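Long-range contacts in diacylglycerol lipase (PDB 5XK2), which probably hydrolyses the ester bonds of mono- and diacylglycerols as a class 3 lipase of the alpha/beta-hydrolase clan: residues A[82-88]-A[144-150]; A[203-209]-A[265-271]; A[223-227]-A[250-255]. Residue numbers count along the deposited sequence, not the author numbering.

Contact 1: A[82-88]-A[144-150]; sequences KAIVVAF and DYKIVVV
Tyr145 lays the face of its ring over the backbone of Lys82, whose CA sits 3.7 Å from the ring centroid in a CH-pi contact, while Tyr145 CD2 touches Ile84 CD1 at 3.9 Å; the phenol OH is hydrogen-bonded to Asn79 OD1. Lys82 has phi/psi 54/57 and forms a G1 beta bulge with Ala83 opposite Asp78; its NZ makes a 2.7 Å salt bridge to Asp144 OD2. From there strands 83-88 and 146-150 run parallel, axes 4.6 Å apart at 22°, with Ala83 beside Lys146 and Ala87 beside Val150. The ladder alternates, at 2.7-3.0 Å, from Lys146 N to Lys82 O and Ile84 N to Lys146 O through to Val150 N to Val86 O and Phe88 N to Val150 O. Ala83, Val85, Ala87, Lys146, Val148 and Val150 share one face; Val150 (chi1 p) places CG1 3.7 Å from Val85 CG1 and 3.6 Å from Ala87 CB. On the other, Ile84, Val86, Ile147 and Val149 point together, and Phe88 CE2 meets Val149 CG1 at 3.8 Å. Helix 14-27 covers the first face, helices 118-138 and 154-168 the second: a parallel pair inside the mixed, helix-flanked sheet of the alpha/beta-hydrolase fold.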
loop_
_atom_site.group_PDB
_atom_site.type_symbol
_atom_site.label_atom_id
_atom_site.label_comp_id
_atom_site.label_asym_id
_atom_site.label_seq_id
_atom_site.Cartn_x
_atom_site.Cartn_y
_atom_site.Cartn_z
ATOM N N LYS A 82 8.062 4.017 35.058
ATOM C CA LYS A 82 8.129 2.685 35.657
ATOM C C LYS A 82 7.408 1.656 34.811
ATOM O O LYS A 82 6.475 0.986 35.261
ATOM C CB LYS A 82 7.594 2.711 37.091
ATOM C CG LYS A 82 8.582 3.412 38.008
ATOM C CD LYS A 82 8.121 3.468 39.446
ATOM C CE LYS A 82 8.270 2.126 40.138
ATOM N NZ LYS A 82 7.943 2.263 41.584
ATOM N N ALA A 83 7.845 1.560 33.562
ATOM C CA ALA A 83 7.252 0.644 32.611
ATOM C C ALA A 83 8.310 -0.075 31.815
ATOM O O ALA A 83 9.312 0.522 31.438
ATOM C CB ALA A 83 6.317 1.398 31.661
ATOM N N ILE A 84 8.058 -1.348 31.551
ATOM C CA ILE A 84 8.812 -2.095 30.555
ATOM C C ILE A 84 7.923 -2.105 29.339
ATOM O O ILE A 84 6.767 -2.497 29.423
ATOM C CB ILE A 84 9.126 -3.528 30.988
ATOM C CG1 ILE A 84 9.885 -3.554 32.328
ATOM C CG2 ILE A 84 9.871 -4.269 29.865
ATOM C CD1 ILE A 84 11.175 -2.769 32.327
ATOM N N VAL A 85 8.453 -1.652 28.214
ATOM C CA VAL A 85 7.651 -1.495 27.015
ATOM C C VAL A 85 8.084 -2.492 25.951
ATOM O O VAL A 85 9.258 -2.546 25.594
ATOM C CB VAL A 85 7.789 -0.067 26.460
ATOM C CG1 VAL A 85 6.926 0.090 25.226
ATOM C CG2 VAL A 85 7.411 0.955 27.529
ATOM N N VAL A 86 7.138 -3.282 25.458
ATOM C CA VAL A 86 7.362 -4.192 24.348
ATOM C C VAL A 86 6.618 -3.593 23.158
ATOM O O VAL A 86 5.393 -3.521 23.176
ATOM C CB VAL A 86 6.834 -5.616 24.658
ATOM C CG1 VAL A 86 7.139 -6.561 23.489
ATOM C CG2 VAL A 86 7.432 -6.138 25.971
ATOM N N ALA A 87 7.347 -3.150 22.139
ATOM C CA ALA A 87 6.722 -2.405 21.061
ATOM C C ALA A 87 6.987 -3.082 19.731
ATOM O O ALA A 87 8.111 -3.531 19.470
ATOM C CB ALA A 87 7.244 -0.964 21.048
ATOM N N PHE A 88 5.967 -3.137 18.880
ATOM C CA PHE A 88 6.070 -3.817 17.587
ATOM C C PHE A 88 5.757 -2.930 16.396
ATOM O O PHE A 88 4.796 -2.165 16.425
ATOM C CB PHE A 88 5.105 -4.998 17.495
ATOM C CG PHE A 88 5.293 -6.036 18.538
ATOM C CD1 PHE A 88 6.154 -7.121 18.323
ATOM C CD2 PHE A 88 4.570 -5.978 19.720
ATOM C CE1 PHE A 88 6.291 -8.109 19.291
ATOM C CE2 PHE A 88 4.718 -6.957 20.706
ATOM C CZ PHE A 88 5.584 -8.032 20.482
ATOM N N ASP A 144 8.314 -3.953 40.217
ATOM C CA ASP A 144 6.965 -3.384 40.286
ATOM C C ASP A 144 6.555 -2.612 39.033
ATOM O O ASP A 144 5.550 -1.912 39.048
ATOM C CB ASP A 144 6.824 -2.488 41.515
ATOM C CG ASP A 144 7.768 -1.315 41.492
ATOM O OD1 ASP A 144 8.753 -1.349 40.719
ATOM O OD2 ASP A 144 7.539 -0.364 42.268
ATOM N N TYR A 145 7.358 -2.676 37.975
ATOM C CA TYR A 145 7.042 -1.936 36.753
ATOM C C TYR A 145 5.842 -2.499 36.008
ATOM O O TYR A 145 5.601 -3.720 36.022
ATOM C CB TYR A 145 8.254 -1.926 35.798
ATOM C CG TYR A 145 9.369 -0.958 36.150
ATOM C CD1 TYR A 145 9.689 -0.662 37.472
ATOM C CD2 TYR A 145 10.113 -0.350 35.152
ATOM C CE1 TYR A 145 10.705 0.222 37.793
ATOM C CE2 TYR A 145 11.142 0.542 35.457
ATOM C CZ TYR A 145 11.428 0.825 36.784
ATOM O OH TYR A 145 12.431 1.686 37.113
ATOM N N LYS A 146 5.092 -1.615 35.344
ATOM C CA LYS A 146 4.064 -2.052 34.413
ATOM C C LYS A 146 4.715 -2.701 33.222
ATOM O O LYS A 146 5.838 -2.363 32.859
ATOM C CB LYS A 146 3.212 -0.880 33.925
ATOM C CG LYS A 146 2.413 -0.194 34.992
ATOM C CD LYS A 146 1.319 0.664 34.371
ATOM C CE LYS A 146 1.791 2.071 34.088
ATOM N NZ LYS A 146 2.718 2.146 32.931
ATOM N N ILE A 147 4.009 -3.636 32.612
ATOM C CA ILE A 147 4.433 -4.183 31.330
ATOM C C ILE A 147 3.467 -3.680 30.266
ATOM O O ILE A 147 2.285 -4.017 30.293
ATOM C CB ILE A 147 4.472 -5.711 31.339
ATOM C CG1 ILE A 147 5.553 -6.200 32.320
ATOM C CG2 ILE A 147 4.783 -6.240 29.949
ATOM C CD1 ILE A 147 5.600 -7.706 32.465
ATOM N N VAL A 148 3.973 -2.852 29.351
ATOM C CA VAL A 148 3.144 -2.235 28.317
ATOM C C VAL A 148 3.488 -2.817 26.959
ATOM O O VAL A 148 4.670 -2.853 26.579
ATOM C CB VAL A 148 3.342 -0.702 28.254
ATOM C CG1 VAL A 148 2.586 -0.111 27.051
ATOM C CG2 VAL A 148 2.905 -0.034 29.554
ATOM N N VAL A 149 2.470 -3.273 26.241
ATOM C CA VAL A 149 2.642 -3.884 24.922
ATOM C C VAL A 149 1.911 -2.993 23.926
ATOM O O VAL A 149 0.720 -2.746 24.066
ATOM C CB VAL A 149 2.098 -5.322 24.878
ATOM C CG1 VAL A 149 2.280 -5.923 23.494
ATOM C CG2 VAL A 149 2.833 -6.188 25.937
ATOM N N VAL A 150 2.645 -2.486 22.940
ATOM C CA VAL A 150 2.133 -1.382 22.140
ATOM C C VAL A 150 2.535 -1.539 20.683
ATOM O O VAL A 150 3.591 -2.089 20.361
ATOM C CB VAL A 150 2.651 -0.025 22.706
ATOM C CG1 VAL A 150 4.163 0.025 22.704
ATOM C CG2 VAL A 150 2.062 1.186 21.952
#

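Contact 2: A[203-209]-A[265-271]; sequences HNDDPVP and FHSHVWY
Asp205 and Asp206 accept from Ser267, His268 and Tyr271 of 265-271, where 265-268 have helical phi/psi. A type II' turn from His203 to Asp206, closed by Asp206 N to His203 O (3.0 Å), brings the CA atoms of Asp206 and Ser267 within 4.8 Å. Asp206 (chi1 t) accepts twice at OD2, from His268 ND1 (2.8 Å) and Tyr271 OH (2.6 Å), while its OD1 receives Val208 N (3.0 Å) in an Asx turn. Ser267 OG donates to Asp205 OD1 (2.7 Å) and accepts from a water held by Asn204 ND2; a second water joins Asp205 OD2 to His266 NE2, while His266 ND1 is hydrogen-bonded to Asp231 OD2. His203 ND1 donates to Ser267 O (2.9 Å), its NE2 to Ala229 O, and its ring edge meets the Tyr271 face, centroids 5.6 Å apart. Val208 CG2 lies 3.5 Å from the His268 ring centroid. With His268 NE2 hydrogen-bonded to Ser153 OG, the geometry is consistent with the Ser-His-Asp catalytic triad of alpha/beta-hydrolase lipases.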
loop_
_atom_site.group_PDB
_atom_site.type_symbol
_atom_site.label_atom_id
_atom_site.label_comp_id
_atom_site.label_asym_id
_atom_site.label_seq_id
_atom_site.Cartn_x
_atom_site.Cartn_y
_atom_site.Cartn_z
ATOM N N HIS A 203 -9.629 5.355 14.024
ATOM C CA HIS A 203 -9.692 6.776 13.703
ATOM C C HIS A 203 -10.559 6.991 12.492
ATOM O O HIS A 203 -10.183 6.574 11.395
ATOM C CB HIS A 203 -8.284 7.321 13.445
ATOM C CG HIS A 203 -8.264 8.787 13.117
ATOM N ND1 HIS A 203 -7.502 9.308 12.095
ATOM C CD2 HIS A 203 -8.932 9.834 13.666
ATOM C CE1 HIS A 203 -7.678 10.620 12.038
ATOM N NE2 HIS A 203 -8.542 10.965 12.974
ATOM N N ASN A 204 -11.696 7.660 12.691
ATOM C CA ASN A 204 -12.614 7.962 11.586
ATOM C C ASN A 204 -12.813 6.743 10.687
ATOM O O ASN A 204 -13.166 5.660 11.181
ATOM C CB ASN A 204 -12.112 9.188 10.801
ATOM C CG ASN A 204 -12.266 10.470 11.609
ATOM O OD1 ASN A 204 -13.202 10.592 12.400
ATOM N ND2 ASN A 204 -11.354 11.422 11.410
ATOM N N ASP A 205 -12.596 6.923 9.387
ATOM C CA ASP A 205 -12.856 5.899 8.368
ATOM C C ASP A 205 -11.618 5.076 8.007
ATOM O O ASP A 205 -11.518 4.552 6.898
ATOM C CB ASP A 205 -13.503 6.507 7.111
ATOM C CG ASP A 205 -12.697 7.628 6.492
ATOM O OD1 ASP A 205 -11.684 8.063 7.075
ATOM O OD2 ASP A 205 -13.117 8.092 5.402
ATOM N N ASP A 206 -10.632 5.037 8.892
ATOM C CA ASP A 206 -9.421 4.228 8.627
ATOM C C ASP A 206 -9.807 2.826 8.108
ATOM O O ASP A 206 -10.599 2.134 8.722
ATOM C CB ASP A 206 -8.624 4.138 9.935
ATOM C CG ASP A 206 -7.360 3.298 9.820
ATOM O OD1 ASP A 206 -7.033 2.797 8.720
ATOM O OD2 ASP A 206 -6.685 3.166 10.868
ATOM N N PRO A 207 -9.311 2.442 6.918
ATOM C CA PRO A 207 -9.719 1.132 6.386
ATOM C C PRO A 207 -9.098 -0.084 7.088
ATOM O O PRO A 207 -9.656 -1.189 7.024
ATOM C CB PRO A 207 -9.255 1.182 4.926
ATOM C CG PRO A 207 -8.094 2.128 4.928
ATOM C CD PRO A 207 -8.464 3.196 5.969
ATOM N N VAL A 208 -7.939 0.100 7.713
ATOM C CA VAL A 208 -7.184 -1.052 8.198
ATOM C C VAL A 208 -7.901 -1.830 9.318
ATOM O O VAL A 208 -7.907 -3.058 9.269
ATOM C CB VAL A 208 -5.756 -0.617 8.608
ATOM C CG1 VAL A 208 -4.968 -1.794 9.203
ATOM C CG2 VAL A 208 -5.014 -0.080 7.349
ATOM N N PRO A 209 -8.548 -1.151 10.289
ATOM C CA PRO A 209 -9.293 -1.899 11.316
ATOM C C PRO A 209 -10.511 -2.656 10.784
ATOM O O PRO A 209 -11.218 -3.270 11.582
ATOM C CB PRO A 209 -9.700 -0.814 12.332
ATOM C CG PRO A 209 -8.615 0.217 12.186
ATOM C CD PRO A 209 -8.410 0.263 10.682
ATOM N N PHE A 265 -7.135 6.031 3.511
ATOM C CA PHE A 265 -5.904 5.625 4.157
ATOM C C PHE A 265 -5.243 6.745 4.973
ATOM O O PHE A 265 -4.583 6.473 5.967
ATOM C CB PHE A 265 -4.905 5.071 3.140
ATOM C CG PHE A 265 -3.805 4.315 3.787
ATOM C CD1 PHE A 265 -4.015 3.029 4.233
ATOM C CD2 PHE A 265 -2.582 4.924 4.033
ATOM C CE1 PHE A 265 -3.014 2.339 4.871
ATOM C CE2 PHE A 265 -1.566 4.233 4.673
ATOM C CZ PHE A 265 -1.784 2.942 5.093
ATOM N N HIS A 266 -5.457 8.001 4.591
ATOM C CA HIS A 266 -4.918 9.121 5.365
ATOM C C HIS A 266 -5.279 8.989 6.853
ATOM O O HIS A 266 -4.482 9.331 7.720
ATOM C CB HIS A 266 -5.441 10.453 4.809
ATOM C CG HIS A 266 -6.918 10.632 4.964
ATOM N ND1 HIS A 266 -7.480 11.314 6.025
ATOM C CD2 HIS A 266 -7.957 10.171 4.221
ATOM C CE1 HIS A 266 -8.800 11.292 5.912
ATOM N NE2 HIS A 266 -9.114 10.608 4.827
ATOM N N SER A 267 -6.469 8.463 7.136
ATOM C CA SER A 267 -6.941 8.326 8.523
ATOM C C SER A 267 -6.067 7.366 9.324
ATOM O O SER A 267 -5.975 7.462 10.544
ATOM C CB SER A 267 -8.391 7.840 8.553
ATOM O OG SER A 267 -9.235 8.849 7.990
ATOM N N HIS A 268 -5.417 6.441 8.624
ATOM C CA HIS A 268 -4.629 5.401 9.289
ATOM C C HIS A 268 -3.381 5.936 9.970
ATOM O O HIS A 268 -2.891 5.310 10.914
ATOM C CB HIS A 268 -4.208 4.317 8.269
ATOM C CG HIS A 268 -3.571 3.109 8.886
ATOM N ND1 HIS A 268 -4.211 2.323 9.823
ATOM C CD2 HIS A 268 -2.376 2.513 8.647
ATOM C CE1 HIS A 268 -3.424 1.309 10.153
ATOM N NE2 HIS A 268 -2.306 1.401 9.451
ATOM N N VAL A 269 -2.823 7.040 9.468
ATOM C CA VAL A 269 -1.530 7.468 9.975
ATOM C C VAL A 269 -1.628 8.543 11.043
ATOM O O VAL A 269 -0.604 8.912 11.610
ATOM C CB VAL A 269 -0.603 7.943 8.827
ATOM C CG1 VAL A 269 -0.543 6.862 7.757
ATOM C CG2 VAL A 269 -1.108 9.249 8.220
ATOM N N TRP A 270 -2.847 9.009 11.345
ATOM C CA TRP A 270 -3.010 10.045 12.362
ATOM C C TRP A 270 -3.770 9.479 13.561
ATOM O O TRP A 270 -4.999 9.497 13.579
ATOM C CB TRP A 270 -3.783 11.246 11.768
ATOM C CG TRP A 270 -3.048 11.912 10.647
ATOM C CD1 TRP A 270 -3.251 11.736 9.311
ATOM C CD2 TRP A 270 -1.960 12.851 10.770
ATOM N NE1 TRP A 270 -2.354 12.510 8.587
ATOM C CE2 TRP A 270 -1.557 13.194 9.462
ATOM C CE3 TRP A 270 -1.286 13.412 11.855
ATOM C CZ2 TRP A 270 -0.507 14.088 9.215
ATOM C CZ3 TRP A 270 -0.248 14.321 11.598
ATOM C CH2 TRP A 270 0.125 14.638 10.293
ATOM N N TYR A 271 -3.019 9.038 14.572
ATOM C CA TYR A 271 -3.595 8.549 15.826
ATOM C C TYR A 271 -2.912 9.359 16.905
ATOM O O TYR A 271 -1.861 8.988 17.408
ATOM C CB TYR A 271 -3.334 7.032 15.970
ATOM C CG TYR A 271 -4.351 6.191 15.237
ATOM C CD1 TYR A 271 -4.356 6.112 13.837
ATOM C CD2 TYR A 271 -5.332 5.505 15.937
ATOM C CE1 TYR A 271 -5.325 5.350 13.162
ATOM C CE2 TYR A 271 -6.295 4.734 15.275
ATOM C CZ TYR A 271 -6.291 4.673 13.894
ATOM O OH TYR A 271 -7.249 3.919 13.258
HETATM O O HOH W 1 -9.385 11.257 9.257
HETATM O O HOH W 2 -11.578 9.755 3.917
#

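Contact 3: A[223-227]-A[250-255]; sequences PEYYI and KGNTGT
Strand 224-227, part of the large mixed sheet of this alpha/beta-hydrolase fold, is extended and runs between strands 198-203 and 240-243; against it lies the loop 250-255, which coils into a 3-10 segment at 252-254. Gly254 N to Gly251 O and Thr255 N to Asn252 O, both 3.1 Å, hold that turn, and Thr255 OG1 also donates to Asn252 O (2.7 Å). The CA atoms of Tyr226 and Gly251 are 6.0 Å apart. Alternation along the strand sends Glu224 and Tyr226 toward the loop, both with chi1 t. Extended Glu224 places OE2 2.8 Å from Asn252 N, which donates to it; Thr202 OG1 is a second partner of that oxygen. At Gly251 (phi/psi -108/-143) an ideal CB would clash with Glu224 OE2, at 2.5 Å, so the bare backbone permits this approach. Asn252 turns its ND2 away from the strand, to Asn204 O and Asp206 O, tying the loop to the probable catalytic aspartate. Over the Tyr226 ring lies Gly251 CA, 3.7 Å from its centroid and 13° off the ring normal.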
loop_
_atom_site.group_PDB
_atom_site.type_symbol
_atom_site.label_atom_id
_atom_site.label_comp_id
_atom_site.label_asym_id
_atom_site.label_seq_id
_atom_site.Cartn_x
_atom_site.Cartn_y
_atom_site.Cartn_z
ATOM N N PRO A 223 -13.143 -2.841 24.407
ATOM C CA PRO A 223 -13.901 -1.879 23.593
ATOM C C PRO A 223 -13.082 -1.236 22.485
ATOM O O PRO A 223 -11.872 -1.428 22.381
ATOM C CB PRO A 223 -14.305 -0.807 24.618
ATOM C CG PRO A 223 -13.146 -0.799 25.587
ATOM C CD PRO A 223 -12.704 -2.254 25.684
ATOM N N GLU A 224 -13.764 -0.425 21.692
ATOM C CA GLU A 224 -13.137 0.393 20.656
ATOM C C GLU A 224 -13.029 1.815 21.170
ATOM O O GLU A 224 -14.031 2.382 21.619
ATOM C CB GLU A 224 -13.975 0.353 19.371
ATOM C CG GLU A 224 -13.518 1.344 18.263
ATOM C CD GLU A 224 -14.478 1.363 17.061
ATOM O OE1 GLU A 224 -15.426 0.552 17.010
ATOM O OE2 GLU A 224 -14.296 2.203 16.164
ATOM N N TYR A 225 -11.838 2.403 21.086
ATOM C CA TYR A 225 -11.702 3.830 21.367
ATOM C C TYR A 225 -11.679 4.504 20.026
ATOM O O TYR A 225 -10.657 4.526 19.339
ATOM C CB TYR A 225 -10.417 4.113 22.181
ATOM C CG TYR A 225 -10.522 3.601 23.600
ATOM C CD1 TYR A 225 -10.292 2.255 23.904
ATOM C CD2 TYR A 225 -10.899 4.453 24.629
ATOM C CE1 TYR A 225 -10.419 1.789 25.195
ATOM C CE2 TYR A 225 -11.037 3.985 25.928
ATOM C CZ TYR A 225 -10.787 2.649 26.199
ATOM O OH TYR A 225 -10.920 2.166 27.504
ATOM N N TYR A 226 -12.821 5.101 19.677
ATOM C CA TYR A 226 -13.059 5.626 18.336
ATOM C C TYR A 226 -12.746 7.107 18.328
ATOM O O TYR A 226 -13.435 7.904 18.976
ATOM C CB TYR A 226 -14.519 5.356 17.958
ATOM C CG TYR A 226 -15.007 5.895 16.637
ATOM C CD1 TYR A 226 -14.255 5.756 15.461
ATOM C CD2 TYR A 226 -16.260 6.496 16.560
ATOM C CE1 TYR A 226 -14.751 6.230 14.245
ATOM C CE2 TYR A 226 -16.757 6.955 15.362
ATOM C CZ TYR A 226 -16.003 6.825 14.213
ATOM O OH TYR A 226 -16.543 7.297 13.034
ATOM N N ILE A 227 -11.683 7.470 17.616
ATOM C CA ILE A 227 -11.221 8.855 17.554
ATOM C C ILE A 227 -11.846 9.537 16.353
ATOM O O ILE A 227 -11.725 9.047 15.234
ATOM C CB ILE A 227 -9.691 8.953 17.415
ATOM C CG1 ILE A 227 -8.980 8.167 18.516
ATOM C CG2 ILE A 227 -9.248 10.431 17.387
ATOM C CD1 ILE A 227 -7.526 7.868 18.138
ATOM N N LYS A 250 -21.310 1.431 15.149
ATOM C CA LYS A 250 -21.419 2.881 15.376
ATOM C C LYS A 250 -20.072 3.595 15.429
ATOM O O LYS A 250 -20.018 4.807 15.574
ATOM C CB LYS A 250 -22.201 3.156 16.672
ATOM C CG LYS A 250 -23.634 2.644 16.624
ATOM C CD LYS A 250 -24.429 3.323 15.527
ATOM C CE LYS A 250 -25.843 2.706 15.449
ATOM N NZ LYS A 250 -26.806 3.588 14.747
ATOM N N GLY A 251 -18.988 2.833 15.359
ATOM C CA GLY A 251 -17.645 3.390 15.249
ATOM C C GLY A 251 -17.053 3.180 13.863
ATOM O O GLY A 251 -17.726 3.264 12.834
ATOM N N ASN A 252 -15.750 2.913 13.841
ATOM C CA ASN A 252 -15.034 2.731 12.579
ATOM C C ASN A 252 -15.653 1.669 11.659
ATOM O O ASN A 252 -15.647 1.814 10.439
ATOM C CB ASN A 252 -13.565 2.384 12.886
ATOM C CG ASN A 252 -12.780 1.950 11.646
ATOM O OD1 ASN A 252 -12.609 0.755 11.399
ATOM N ND2 ASN A 252 -12.271 2.928 10.876
ATOM N N THR A 253 -16.200 0.605 12.237
ATOM C CA THR A 253 -16.719 -0.486 11.428
ATOM C C THR A 253 -17.879 -0.058 10.530
ATOM O O THR A 253 -18.070 -0.614 9.444
ATOM C CB THR A 253 -17.159 -1.642 12.335
ATOM O OG1 THR A 253 -16.029 -2.088 13.087
ATOM C CG2 THR A 253 -17.691 -2.828 11.514
ATOM N N GLY A 254 -18.618 0.960 10.958
ATOM C CA GLY A 254 -19.743 1.458 10.182
ATOM C C GLY A 254 -19.423 2.518 9.137
ATOM O O GLY A 254 -20.314 2.940 8.387
ATOM N N THR A 255 -18.180 2.987 9.101
ATOM C CA THR A 255 -17.801 4.047 8.155
ATOM C C THR A 255 -17.680 3.507 6.727
ATOM O O THR A 255 -17.513 2.309 6.523
ATOM C CB THR A 255 -16.468 4.713 8.555
ATOM O OG1 THR A 255 -15.447 3.718 8.566
ATOM C CG2 THR A 255 -16.577 5.334 9.956
#

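How the contacts relate
The three contacts illustrate how an alpha/beta-hydrolase sheet can serve a site built from distant parts of one chain. Contact 1 lies across the chain's centre from the others, its centre 25 Å from that of contact 2 and 26 Å from that of contact 3, with nearest atoms about 10 and 12 Å away. Yet its strand 146-152 leads into the probable nucleophile elbow at Ser153, the residue His268 of contact 2 reaches. Contacts 2 and 3 have centres 11 Å apart and touch: contact 3 is nested within the chain loop that contact 2 closes, and Asn252 ND2 probably hydrogen-bonds Asp206 O (2.8 Å) and Asn204 O (2.9 Å).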